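PDB 4BZP: bifunctional enzyme cysn/cysc from Mycobacterium tuberculosis, which phosphorylates adenosine 5'-phosphosulfate at its 3'-hydroxyl with ATP through its APS kinase domain, a step of sulfate activation in sulfur assimilation. Local coordinates for residues Lys6-Gly12 / Val80-Ser86; Gly12-Ser16 / Thr113-Cys118; Leu48-Leu52 / Asn62-Leu66; Pro151-Leu155 / Glu167-Leu171. All blocks are in the same frame, centred on the assembly; numbering follows the deposited sequence.

Contact 1 (Lys6-Gly12 / Val80-Ser86); sequences KTVWFTG and VLVPAIS
Strand 6-11 and strand 80-82 run side by side in the parallel sheet of a P-loop kinase fold, their axes 4.7 Å apart and 13° from parallel. T7 pairs with V80, V8 with L81 and W9 with V82, at CA-CA distances of 4.7 to 4.9 Å. The backbone hydrogen bonds alternate: V80 N to K6 O (2.9 Å), V8 N to V80 O (2.8 Å), V82 N to V8 O (2.9 Å) and F10 N to V82 O (2.9 Å). Beyond V82 segment 80-86 leaves strand geometry, yet G12 N still reaches I85 O at 3.2 Å, just where the P-loop begins. T7, W9, V80 and V82 project from one face, toward helix 56-75; V8 and L81 project from the other, where V8 CB meets L81 CD2 at 3.9 Å. F10 (chi1 m) sets CE1 4.3 Å from L81 CD2. W9 (chi1 t) lays its indole over V82, whose CG1 lies 4.0 Å from the six-membered ring centroid in a CH-pi contact.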
loop_
_atom_site.group_PDB
_atom_site.type_symbol
_atom_site.label_atom_id
_atom_site.label_comp_id
_atom_site.label_asym_id
_atom_site.label_seq_id
_atom_site.Cartn_x
_atom_site.Cartn_y
_atom_site.Cartn_z
ATOM N N LYS A 6 -7.916 8.992 7.950
ATOM C CA LYS A 6 -7.654 8.547 9.308
ATOM C C LYS A 6 -7.714 7.054 9.284
ATOM O O LYS A 6 -8.288 6.456 8.353
ATOM C CB LYS A 6 -8.773 9.020 10.236
ATOM C CG LYS A 6 -9.104 10.496 10.193
ATOM C CD LYS A 6 -10.189 10.910 11.123
ATOM C CE LYS A 6 -10.475 12.415 10.922
ATOM N NZ LYS A 6 -11.724 12.737 11.663
ATOM N N THR A 7 -7.195 6.435 10.350
ATOM C CA THR A 7 -7.243 4.977 10.499
ATOM C C THR A 7 -7.921 4.505 11.760
ATOM O O THR A 7 -7.620 4.989 12.852
ATOM C CB THR A 7 -5.825 4.358 10.448
ATOM O OG1 THR A 7 -5.271 4.639 9.142
ATOM C CG2 THR A 7 -5.805 2.842 10.702
ATOM N N VAL A 8 -8.854 3.557 11.605
ATOM C CA VAL A 8 -9.422 2.827 12.702
ATOM C C VAL A 8 -8.785 1.449 12.746
ATOM O O VAL A 8 -8.935 0.675 11.800
ATOM C CB VAL A 8 -10.948 2.695 12.539
ATOM C CG1 VAL A 8 -11.528 1.921 13.714
ATOM C CG2 VAL A 8 -11.584 4.057 12.413
ATOM N N TRP A 9 -8.078 1.141 13.817
ATOM C CA TRP A 9 -7.305 -0.093 13.993
ATOM C C TRP A 9 -8.042 -0.930 14.994
ATOM O O TRP A 9 -8.049 -0.628 16.230
ATOM C CB TRP A 9 -5.905 0.245 14.479
ATOM C CG TRP A 9 -4.903 -0.848 14.432
ATOM C CD1 TRP A 9 -4.654 -1.749 15.381
ATOM C CD2 TRP A 9 -3.992 -1.127 13.338
ATOM N NE1 TRP A 9 -3.662 -2.608 14.954
ATOM C CE2 TRP A 9 -3.221 -2.219 13.718
ATOM C CE3 TRP A 9 -3.752 -0.551 12.093
ATOM C CZ2 TRP A 9 -2.213 -2.751 12.876
ATOM C CZ3 TRP A 9 -2.763 -1.114 11.291
ATOM C CH2 TRP A 9 -2.061 -2.173 11.695
ATOM N N PHE A 10 -8.696 -1.985 14.538
ATOM C CA PHE A 10 -9.344 -2.868 15.442
ATOM C C PHE A 10 -8.356 -3.770 16.151
ATOM O O PHE A 10 -7.151 -3.978 15.803
ATOM C CB PHE A 10 -10.374 -3.721 14.737
ATOM C CG PHE A 10 -11.543 -2.957 14.237
ATOM C CD1 PHE A 10 -11.495 -2.342 13.005
ATOM C CD2 PHE A 10 -12.684 -2.824 15.008
ATOM C CE1 PHE A 10 -12.555 -1.596 12.559
ATOM C CE2 PHE A 10 -13.745 -2.076 14.566
ATOM C CZ PHE A 10 -13.704 -1.506 13.307
ATOM N N THR A 11 -8.880 -4.357 17.185
ATOM C CA THR A 11 -8.134 -5.436 17.871
ATOM C C THR A 11 -9.148 -6.241 18.664
ATOM O O THR A 11 -10.134 -5.708 19.153
ATOM C CB THR A 11 -6.989 -4.873 18.739
ATOM O OG1 THR A 11 -6.313 -5.976 19.372
ATOM C CG2 THR A 11 -7.485 -3.888 19.789
ATOM N N GLY A 12 -8.923 -7.531 18.759
ATOM C CA GLY A 12 -9.774 -8.452 19.487
ATOM C C GLY A 12 -9.635 -9.857 18.965
ATOM O O GLY A 12 -9.141 -10.088 17.852
ATOM N N VAL A 80 -9.591 4.539 6.674
ATOM C CA VAL A 80 -9.078 3.164 6.610
ATOM C C VAL A 80 -9.534 2.370 7.833
ATOM O O VAL A 80 -9.403 2.863 8.945
ATOM C CB VAL A 80 -7.553 3.123 6.513
ATOM C CG1 VAL A 80 -7.023 1.703 6.295
ATOM C CG2 VAL A 80 -7.069 4.012 5.355
ATOM N N LEU A 81 -10.046 1.187 7.614
ATOM C CA LEU A 81 -10.574 0.316 8.678
ATOM C C LEU A 81 -9.782 -0.956 8.639
ATOM O O LEU A 81 -9.767 -1.642 7.582
ATOM C CB LEU A 81 -12.037 0.044 8.414
ATOM C CG LEU A 81 -12.886 1.315 8.404
ATOM C CD1 LEU A 81 -14.029 1.278 7.416
ATOM C CD2 LEU A 81 -13.430 1.579 9.799
ATOM N N VAL A 82 -9.085 -1.298 9.719
ATOM C CA VAL A 82 -8.159 -2.451 9.733
ATOM C C VAL A 82 -8.643 -3.449 10.755
ATOM O O VAL A 82 -8.442 -3.272 11.976
ATOM C CB VAL A 82 -6.753 -2.001 10.087
ATOM C CG1 VAL A 82 -5.787 -3.189 10.004
ATOM C CG2 VAL A 82 -6.305 -0.879 9.182
ATOM N N PRO A 83 -9.277 -4.549 10.284
ATOM C CA PRO A 83 -9.811 -5.530 11.221
ATOM C C PRO A 83 -8.904 -6.694 11.559
ATOM O O PRO A 83 -9.390 -7.872 11.576
ATOM C CB PRO A 83 -11.036 -6.027 10.487
ATOM C CG PRO A 83 -10.646 -5.985 9.057
ATOM C CD PRO A 83 -9.816 -4.748 8.923
ATOM N N ALA A 84 -7.729 -6.400 12.062
ATOM C CA ALA A 84 -6.757 -7.443 12.427
ATOM C C ALA A 84 -6.848 -7.769 13.900
ATOM O O ALA A 84 -7.238 -6.936 14.727
ATOM C CB ALA A 84 -5.360 -7.009 12.044
ATOM N N ILE A 85 -6.499 -8.985 14.250
ATOM C CA ILE A 85 -6.541 -9.419 15.627
ATOM C C ILE A 85 -5.622 -8.542 16.460
ATOM O O ILE A 85 -6.007 -8.116 17.567
ATOM C CB ILE A 85 -6.193 -10.892 15.784
ATOM C CG1 ILE A 85 -7.326 -11.743 15.199
ATOM C CG2 ILE A 85 -5.986 -11.302 17.267
ATOM C CD1 ILE A 85 -7.001 -13.198 15.114
ATOM N N SER A 86 -4.386 -8.334 15.952
ATOM C CA SER A 86 -3.392 -7.463 16.591
ATOM C C SER A 86 -3.254 -7.852 18.074
ATOM O O SER A 86 -3.590 -7.040 18.948
ATOM C CB SER A 86 -3.850 -5.990 16.453
ATOM O OG SER A 86 -3.679 -5.522 15.125
HETATM O O HOH W 1 -5.682 -4.280 13.469
#

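Contact 2 (Gly12-Ser16 / Thr113-Cys118); sequences GLSGS and TPLQDC. With ADP (adenosine-5'-diphosphate), chain C; EDO (1,2-ethanediol), chain F.
The phosphate-binding P-loop (Walker A) of the ADP site rests here against the start of helix 115-121. Segment 12-16 has no regular secondary structure; L13 to S16 form a type II beta turn, closed by S16 N to L13 O at 3.0 Å and reinforced by S16 OG (chi1 p) to the same L13 O at 2.7 Å. G15, at phi 82° and psi 12°, fits the glycine-favouring third position of that turn, and its N donates to ADP O1B at 2.8 Å. G12 is extended at phi 156° and psi 168°, where a side chain would clash with S16 OG.

P114 is the N-cap residue, and C118 N hydrogen-bonds to P114 O at 3.0 Å. The nearest CA pairs are G15-C118 (4.8 Å) and S16-T113 (5.2 Å). C118 (chi1 m) points at the turn, its SG 3.9 Å from L13 CB and 3.7 Å from S16 N, while its CB lies 3.3 Å from S14 O. L13 (m, t) extends CD1 to 3.8 Å from L115 CA, and CB of S16 meets CB of T113 at 3.9 Å. A water accepts from L13 N at 2.9 Å and donates weakly to T113 O at 3.3 Å. R121, farther along the helix, hydrogen-bonds to G15 O. K18 and G17 also hydrogen-bond to ADP, as in the strand-loop-helix P-loop of P-loop NTPases.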
loop_
_atom_site.group_PDB
_atom_site.type_symbol
_atom_site.label_atom_id
_atom_site.label_comp_id
_atom_site.label_asym_id
_atom_site.label_seq_id
_atom_site.Cartn_x
_atom_site.Cartn_y
_atom_site.Cartn_z
ATOM N N GLY A 12 -8.923 -7.531 18.759
ATOM C CA GLY A 12 -9.774 -8.452 19.487
ATOM C C GLY A 12 -9.635 -9.857 18.965
ATOM O O GLY A 12 -9.141 -10.088 17.852
ATOM N N LEU A 13 -10.174 -10.799 19.728
ATOM C CA LEU A 13 -10.134 -12.165 19.387
ATOM C C LEU A 13 -10.784 -12.488 18.050
ATOM O O LEU A 13 -11.663 -11.775 17.573
ATOM C CB LEU A 13 -10.806 -13.014 20.473
ATOM C CG LEU A 13 -10.173 -12.954 21.846
ATOM C CD1 LEU A 13 -11.029 -13.738 22.844
ATOM C CD2 LEU A 13 -8.772 -13.523 21.865
ATOM N N SER A 14 -10.383 -13.583 17.426
ATOM C CA SER A 14 -11.109 -14.109 16.277
ATOM C C SER A 14 -12.590 -14.238 16.622
ATOM O O SER A 14 -12.937 -14.773 17.670
ATOM C CB SER A 14 -10.573 -15.484 15.882
ATOM O OG SER A 14 -11.181 -15.978 14.738
ATOM N N GLY A 15 -13.450 -13.695 15.778
ATOM C CA GLY A 15 -14.896 -13.774 15.969
ATOM C C GLY A 15 -15.458 -12.743 16.925
ATOM O O GLY A 15 -16.649 -12.827 17.228
ATOM N N SER A 16 -14.691 -11.752 17.310
ATOM C CA SER A 16 -15.190 -10.703 18.186
ATOM C C SER A 16 -16.000 -9.636 17.511
ATOM O O SER A 16 -16.726 -8.878 18.196
ATOM C CB SER A 16 -14.030 -10.096 18.984
ATOM O OG SER A 16 -13.063 -9.486 18.148
ATOM N N THR A 113 -15.221 -8.893 23.167
ATOM C CA THR A 113 -16.139 -10.029 23.269
ATOM C C THR A 113 -15.377 -11.186 23.884
ATOM O O THR A 113 -14.273 -11.505 23.415
ATOM C CB THR A 113 -16.660 -10.375 21.841
ATOM O OG1 THR A 113 -17.381 -9.247 21.283
ATOM C CG2 THR A 113 -17.577 -11.585 21.861
ATOM N N PRO A 114 -15.924 -11.782 24.939
ATOM C CA PRO A 114 -15.218 -12.877 25.616
ATOM C C PRO A 114 -14.988 -14.077 24.718
ATOM O O PRO A 114 -15.764 -14.305 23.776
ATOM C CB PRO A 114 -16.163 -13.272 26.758
ATOM C CG PRO A 114 -17.321 -12.438 26.733
ATOM C CD PRO A 114 -17.267 -11.539 25.504
ATOM N N LEU A 115 -13.940 -14.837 24.987
ATOM C CA LEU A 115 -13.651 -16.026 24.290
ATOM C C LEU A 115 -14.885 -16.919 24.106
ATOM O O LEU A 115 -15.082 -17.443 23.018
ATOM C CB LEU A 115 -12.561 -16.810 25.019
ATOM C CG LEU A 115 -12.141 -18.169 24.416
ATOM C CD1 LEU A 115 -11.486 -17.975 23.080
ATOM C CD2 LEU A 115 -11.143 -18.864 25.340
ATOM N N GLN A 116 -15.616 -17.201 25.161
ATOM C CA GLN A 116 -16.764 -18.098 25.070
ATOM C C GLN A 116 -17.755 -17.650 24.025
ATOM O O GLN A 116 -18.315 -18.488 23.305
ATOM C CB GLN A 116 -17.465 -18.235 26.438
ATOM C CG GLN A 116 -16.764 -19.207 27.377
ATOM C CD GLN A 116 -17.675 -19.663 28.505
ATOM O OE1 GLN A 116 -18.887 -19.411 28.488
ATOM N NE2 GLN A 116 -17.103 -20.331 29.487
ATOM N N ASP A 117 -17.978 -16.349 23.964
ATOM C CA ASP A 117 -18.925 -15.823 22.995
ATOM C C ASP A 117 -18.314 -15.939 21.599
ATOM O O ASP A 117 -19.000 -16.258 20.616
ATOM C CB ASP A 117 -19.284 -14.356 23.240
ATOM C CG ASP A 117 -20.069 -14.063 24.472
ATOM O OD1 ASP A 117 -20.548 -14.985 25.125
ATOM O OD2 ASP A 117 -20.248 -12.797 24.730
ATOM N N CYS A 118 -17.034 -15.611 21.442
ATOM C CA CYS A 118 -16.386 -15.732 20.117
ATOM C C CYS A 118 -16.402 -17.146 19.593
ATOM O O CYS A 118 -16.633 -17.383 18.390
ATOM C CB CYS A 118 -14.927 -15.279 20.214
ATOM S SG CYS A 118 -14.666 -13.495 20.541
HETATM P PB ADP C . -13.708 -10.964 13.544
HETATM O O1B ADP C . -12.975 -12.342 13.431
HETATM O O2B ADP C . -13.285 -10.173 14.739
HETATM O O3B ADP C . -13.705 -10.233 12.244
HETATM P PA ADP C . -16.549 -11.313 12.943
HETATM O O1A ADP C . -16.399 -12.294 11.854
HETATM O O2A ADP C . -16.842 -9.894 12.555
HETATM O O3A ADP C . -15.246 -11.356 13.845
HETATM O "O5'" ADP C . -17.661 -11.721 14.036
HETATM C "C5'" ADP C . -17.941 -13.080 14.277
HETATM C "C4'" ADP C . -19.442 -13.263 14.025
HETATM O "O4'" ADP C . -20.131 -12.815 15.176
HETATM C "C3'" ADP C . -20.073 -12.577 12.804
HETATM O "O3'" ADP C . -20.406 -13.556 11.848
HETATM C "C2'" ADP C . -21.362 -12.050 13.324
HETATM O "O2'" ADP C . -22.418 -12.884 12.772
HETATM C "C1'" ADP C . -21.349 -12.197 14.813
HETATM N N9 ADP C . -21.349 -10.885 15.482
HETATM C C8 ADP C . -20.279 -10.037 15.517
HETATM N N7 ADP C . -20.540 -8.906 16.195
HETATM C C5 ADP C . -21.830 -9.064 16.638
HETATM C C6 ADP C . -22.706 -8.204 17.393
HETATM N N6 ADP C . -22.306 -7.007 17.868
HETATM N N1 ADP C . -23.948 -8.712 17.600
HETATM C C2 ADP C . -24.334 -9.895 17.135
HETATM N N3 ADP C . -23.589 -10.750 16.389
HETATM C C4 ADP C . -22.346 -10.307 16.102
HETATM C C1 EDO F . -11.575 -10.903 25.024
HETATM O O1 EDO F . -12.392 -9.898 24.471
HETATM C C2 EDO F . -10.203 -10.319 24.902
HETATM O O2 EDO F . -9.769 -10.172 26.223
HETATM O O HOH W 2 -11.800 -9.848 21.917
#

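Contact 3 (Leu48-Leu52 / Asn62-Leu66); sequences LNADL and NLRRL
Charge pairing dominates where the turn of segment 48-52 meets helix 56-75. N49 to L52 make a type I beta turn closed by L52 N to N49 O at 3.0 Å; the nearest CA pair is N49-N62, at 7.0 Å. R65, with chi1 m and chi2 to chi4 all near 180°, stretches its guanidinium to D51 (chi1 p) in a two-pronged salt bridge: NH1 to D51 OD1 and NH2 to D51 OD2, each 2.8 Å. E61, one helical turn back, pairs with R65 NE.

Outside the salt bridge, R65 NH1 also donates a hydrogen bond to N49 OD1 at 2.9 Å, while N49 ND2 reaches N62 OD1 weakly at 3.2 Å. Van der Waals packing comes from L52 (m, t): its CD2 lies over one guanidinium face, 3.6 Å from R65 NH2, and its CD1 is 4.0 Å from N62 CB.

R64 of the second subunit hydrogen-bonds to L48 O. One arginine thus ties both a carboxylate and an amide of the turn to the helix, at the dimer interface.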
loop_
_atom_site.group_PDB
_atom_site.type_symbol
_atom_site.label_atom_id
_atom_site.label_comp_id
_atom_site.label_asym_id
_atom_site.label_seq_id
_atom_site.Cartn_x
_atom_site.Cartn_y
_atom_site.Cartn_z
ATOM N N LEU A 48 0.669 -8.392 -1.892
ATOM C CA LEU A 48 1.735 -7.637 -1.237
ATOM C C LEU A 48 2.540 -8.481 -0.277
ATOM O O LEU A 48 3.757 -8.431 -0.283
ATOM C CB LEU A 48 1.166 -6.422 -0.516
ATOM C CG LEU A 48 2.179 -5.587 0.260
ATOM C CD1 LEU A 48 3.266 -5.020 -0.628
ATOM C CD2 LEU A 48 1.473 -4.486 1.041
ATOM N N ASN A 49 1.805 -9.245 0.531
ATOM C CA ASN A 49 2.401 -10.013 1.586
ATOM C C ASN A 49 2.545 -11.490 1.297
ATOM O O ASN A 49 2.675 -12.304 2.234
ATOM C CB ASN A 49 1.687 -9.672 2.919
ATOM C CG ASN A 49 1.909 -8.236 3.329
ATOM O OD1 ASN A 49 2.836 -7.545 2.937
ATOM N ND2 ASN A 49 1.003 -7.766 4.232
ATOM N N ALA A 50 2.575 -11.845 0.028
ATOM C CA ALA A 50 2.787 -13.228 -0.387
ATOM C C ALA A 50 4.085 -13.837 0.079
ATOM O O ALA A 50 4.185 -15.070 0.101
ATOM C CB ALA A 50 2.654 -13.360 -1.904
ATOM N N ASP A 51 5.087 -13.039 0.380
ATOM C CA ASP A 51 6.364 -13.531 0.858
ATOM C C ASP A 51 6.309 -14.003 2.313
ATOM O O ASP A 51 7.244 -14.689 2.768
ATOM C CB ASP A 51 7.431 -12.473 0.728
ATOM C CG ASP A 51 7.127 -11.192 1.514
ATOM O OD1 ASP A 51 5.978 -10.689 1.421
ATOM O OD2 ASP A 51 8.070 -10.698 2.155
ATOM N N LEU A 52 5.275 -13.625 3.055
ATOM C CA LEU A 52 5.215 -13.934 4.494
ATOM C C LEU A 52 4.505 -15.243 4.760
ATOM O O LEU A 52 3.509 -15.585 4.126
ATOM C CB LEU A 52 4.449 -12.829 5.218
ATOM C CG LEU A 52 5.114 -11.448 5.157
ATOM C CD1 LEU A 52 4.250 -10.425 5.933
ATOM C CD2 LEU A 52 6.483 -11.514 5.728
ATOM N N ASN A 62 3.556 -8.628 9.037
ATOM C CA ASN A 62 2.273 -8.416 8.406
ATOM C C ASN A 62 1.621 -7.151 8.957
ATOM O O ASN A 62 1.184 -6.291 8.186
ATOM C CB ASN A 62 1.408 -9.654 8.598
ATOM C CG ASN A 62 0.084 -9.532 7.968
ATOM O OD1 ASN A 62 -0.014 -9.424 6.739
ATOM N ND2 ASN A 62 -0.967 -9.534 8.776
ATOM N N LEU A 63 1.577 -7.001 10.271
ATOM C CA LEU A 63 0.967 -5.865 10.910
ATOM C C LEU A 63 1.783 -4.630 10.645
ATOM O O LEU A 63 1.174 -3.560 10.417
ATOM C CB LEU A 63 0.772 -6.094 12.400
ATOM C CG LEU A 63 -0.177 -7.214 12.785
ATOM C CD1 LEU A 63 -0.053 -7.550 14.242
ATOM C CD2 LEU A 63 -1.607 -6.846 12.420
ATOM N N ARG A 64 3.105 -4.694 10.694
ATOM C CA ARG A 64 3.927 -3.530 10.395
ATOM C C ARG A 64 3.611 -3.000 8.992
ATOM O O ARG A 64 3.411 -1.812 8.782
ATOM C CB ARG A 64 5.408 -3.890 10.522
ATOM C CG ARG A 64 6.321 -2.685 10.458
ATOM C CD ARG A 64 7.824 -3.039 10.300
ATOM N NE ARG A 64 8.098 -3.566 8.986
ATOM C CZ ARG A 64 8.279 -2.797 7.889
ATOM N NH1 ARG A 64 8.239 -1.476 7.979
ATOM N NH2 ARG A 64 8.474 -3.376 6.745
ATOM N N ARG A 65 3.564 -3.905 8.019
ATOM C CA ARG A 65 3.302 -3.476 6.658
ATOM C C ARG A 65 1.881 -2.926 6.570
ATOM O O ARG A 65 1.655 -1.903 5.866
ATOM C CB ARG A 65 3.489 -4.621 5.700
ATOM C CG ARG A 65 4.913 -5.109 5.580
ATOM C CD ARG A 65 5.010 -6.165 4.543
ATOM N NE ARG A 65 6.276 -6.903 4.608
ATOM C CZ ARG A 65 6.554 -7.926 3.792
ATOM N NH1 ARG A 65 5.673 -8.325 2.931
ATOM N NH2 ARG A 65 7.689 -8.577 3.974
ATOM N N LEU A 66 0.900 -3.578 7.186
ATOM C CA LEU A 66 -0.466 -3.088 7.182
ATOM C C LEU A 66 -0.476 -1.649 7.728
ATOM O O LEU A 66 -1.229 -0.781 7.206
ATOM C CB LEU A 66 -1.382 -4.007 8.019
ATOM C CG LEU A 66 -2.087 -5.230 7.424
ATOM C CD1 LEU A 66 -2.728 -6.103 8.452
ATOM C CD2 LEU A 66 -3.218 -4.733 6.574
#

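Contact 4 (Pro151-Leu155 / Glu167-Leu171); sequences PDLRL and EVIDL. With EDO (1,2-ethanediol), chain G.
This is an apolar strand-to-helix contact at one edge of the parallel sheet of the P-loop kinase fold, where the C-terminal helix 161-173 folds back over strand 153-155. The strand and helix segments are nearly antiparallel at 174°, with axes 9.9 Å apart; the nearest CA pairs are L153-L171 (7.7 Å) and L155-E167 (8.2 Å). L153 (t, p) points at the helix, with its CB 3.9 Å from L171 CD2 and its CD2 4.0 Å from V168 CG2. L155 (m, t) brings CD1 to 4.2 Å from V168 CG2, and V21 of helix 18-31 packs on both of these side chains. The strand's other neighbour is strand 106-111, to which L153 and L155 are hydrogen-bonded through the backbone. D152 has its CB 4.2 Å from L171 CD2, while its OD2 accepts a hydrogen bond from E108 N and forms a salt bridge with R96. No direct hydrogen bond links the segments; one water bridges them, donating to R154 O at 2.7 Å and to E167 OE1 at 2.5 Å.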
loop_
_atom_site.group_PDB
_atom_site.type_symbol
_atom_site.label_atom_id
_atom_site.label_comp_id
_atom_site.label_asym_id
_atom_site.label_seq_id
_atom_site.Cartn_x
_atom_site.Cartn_y
_atom_site.Cartn_z
ATOM N N PRO A 151 -7.741 1.655 25.086
ATOM C CA PRO A 151 -8.266 1.855 23.739
ATOM C C PRO A 151 -9.063 3.138 23.585
ATOM O O PRO A 151 -9.590 3.657 24.577
ATOM C CB PRO A 151 -9.195 0.635 23.547
ATOM C CG PRO A 151 -9.701 0.354 24.965
ATOM C CD PRO A 151 -8.531 0.673 25.849
ATOM N N ASP A 152 -9.149 3.666 22.386
ATOM C CA ASP A 152 -9.989 4.822 22.146
ATOM C C ASP A 152 -11.476 4.503 22.276
ATOM O O ASP A 152 -12.249 5.384 22.631
ATOM C CB ASP A 152 -9.736 5.397 20.758
ATOM C CG ASP A 152 -8.325 5.919 20.626
ATOM O OD1 ASP A 152 -8.061 6.988 21.241
ATOM O OD2 ASP A 152 -7.427 5.286 20.077
ATOM N N LEU A 153 -11.889 3.267 21.986
ATOM C CA LEU A 153 -13.265 2.856 22.042
ATOM C C LEU A 153 -13.296 1.377 22.338
ATOM O O LEU A 153 -12.516 0.591 21.788
ATOM C CB LEU A 153 -13.931 3.127 20.696
ATOM C CG LEU A 153 -15.392 2.704 20.537
ATOM C CD1 LEU A 153 -16.298 3.456 21.516
ATOM C CD2 LEU A 153 -15.827 2.930 19.104
ATOM N N ARG A 154 -14.181 0.947 23.210
ATOM C CA ARG A 154 -14.374 -0.447 23.546
ATOM C C ARG A 154 -15.763 -0.823 23.078
ATOM O O ARG A 154 -16.752 -0.243 23.524
ATOM C CB ARG A 154 -14.232 -0.645 25.067
ATOM C CG ARG A 154 -14.381 -2.103 25.527
ATOM C CD ARG A 154 -14.320 -2.319 27.048
ATOM N NE ARG A 154 -13.275 -1.502 27.634
ATOM C CZ ARG A 154 -12.087 -1.998 27.967
ATOM N NH1 ARG A 154 -11.836 -3.279 27.795
ATOM N NH2 ARG A 154 -11.182 -1.202 28.477
ATOM N N LEU A 155 -15.882 -1.766 22.149
ATOM C CA LEU A 155 -17.142 -2.281 21.618
ATOM C C LEU A 155 -17.515 -3.537 22.360
ATOM O O LEU A 155 -16.668 -4.404 22.547
ATOM C CB LEU A 155 -17.035 -2.571 20.144
ATOM C CG LEU A 155 -16.698 -1.364 19.246
ATOM C CD1 LEU A 155 -16.530 -1.759 17.785
ATOM C CD2 LEU A 155 -17.762 -0.271 19.374
ATOM N N GLU A 167 -21.162 3.761 16.750
ATOM C CA GLU A 167 -20.229 4.235 17.764
ATOM C C GLU A 167 -18.879 4.589 17.163
ATOM O O GLU A 167 -18.233 5.548 17.588
ATOM C CB GLU A 167 -20.012 3.230 18.857
ATOM C CG GLU A 167 -21.177 2.979 19.761
ATOM C CD GLU A 167 -20.722 2.073 20.859
ATOM O OE1 GLU A 167 -19.861 2.514 21.648
ATOM O OE2 GLU A 167 -21.176 0.917 20.874
ATOM N N VAL A 168 -18.417 3.788 16.196
ATOM C CA VAL A 168 -17.140 4.087 15.513
ATOM C C VAL A 168 -17.264 5.402 14.751
ATOM O O VAL A 168 -16.354 6.225 14.848
ATOM C CB VAL A 168 -16.723 2.933 14.562
ATOM C CG1 VAL A 168 -15.488 3.325 13.735
ATOM C CG2 VAL A 168 -16.420 1.663 15.392
ATOM N N ILE A 169 -18.381 5.592 14.034
ATOM C CA ILE A 169 -18.567 6.844 13.285
ATOM C C ILE A 169 -18.639 8.026 14.246
ATOM O O ILE A 169 -18.001 9.043 14.000
ATOM C CB ILE A 169 -19.790 6.686 12.398
ATOM C CG1 ILE A 169 -19.456 5.712 11.274
ATOM C CG2 ILE A 169 -20.218 8.039 11.822
ATOM C CD1 ILE A 169 -20.615 5.309 10.440
ATOM N N ASP A 170 -19.286 7.851 15.387
ATOM C CA ASP A 170 -19.373 8.938 16.398
ATOM C C ASP A 170 -17.956 9.293 16.860
ATOM O O ASP A 170 -17.587 10.467 17.032
ATOM C CB ASP A 170 -20.244 8.557 17.597
ATOM C CG ASP A 170 -21.774 8.479 17.274
ATOM O OD1 ASP A 170 -22.159 8.944 16.216
ATOM O OD2 ASP A 170 -22.460 7.876 18.100
ATOM N N LEU A 171 -17.118 8.282 17.063
ATOM C CA LEU A 171 -15.726 8.522 17.496
ATOM C C LEU A 171 -14.993 9.354 16.476
ATOM O O LEU A 171 -14.255 10.306 16.831
ATOM C CB LEU A 171 -15.004 7.184 17.689
ATOM C CG LEU A 171 -13.505 7.222 18.093
ATOM C CD1 LEU A 171 -13.258 7.866 19.452
ATOM C CD2 LEU A 171 -12.928 5.809 18.002
HETATM C C1 EDO G . -14.428 2.978 26.070
HETATM O O1 EDO G . -15.283 3.001 24.953
HETATM C C2 EDO G . -13.172 3.783 25.893
HETATM O O2 EDO G . -12.185 2.878 25.457
HETATM O O HOH W 3 -18.907 1.415 23.669
#

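From the N terminus, strand 6-11 enters contact 1 and runs into the P-loop of contact 2, the two sharing G12. Further on, turn 48-52 and helix 56-75 form contact 3, which closes a short loop, 9 residues between its segments, nested inside those closed by contacts 1 and 2. The chain then reaches 80-86, closing contact 1, and 113-118, closing contact 2; these two loops cross. Contact 4 comes last, in series with the others, joining edge strand 153-155 to the C-terminal helix. Contact 1 is the hub: W9 touches L63 and L66 of the contact 3 helix, V8 meets V168 and F10 meets L155 of contact 4, and I85 packs on S14 of contact 2.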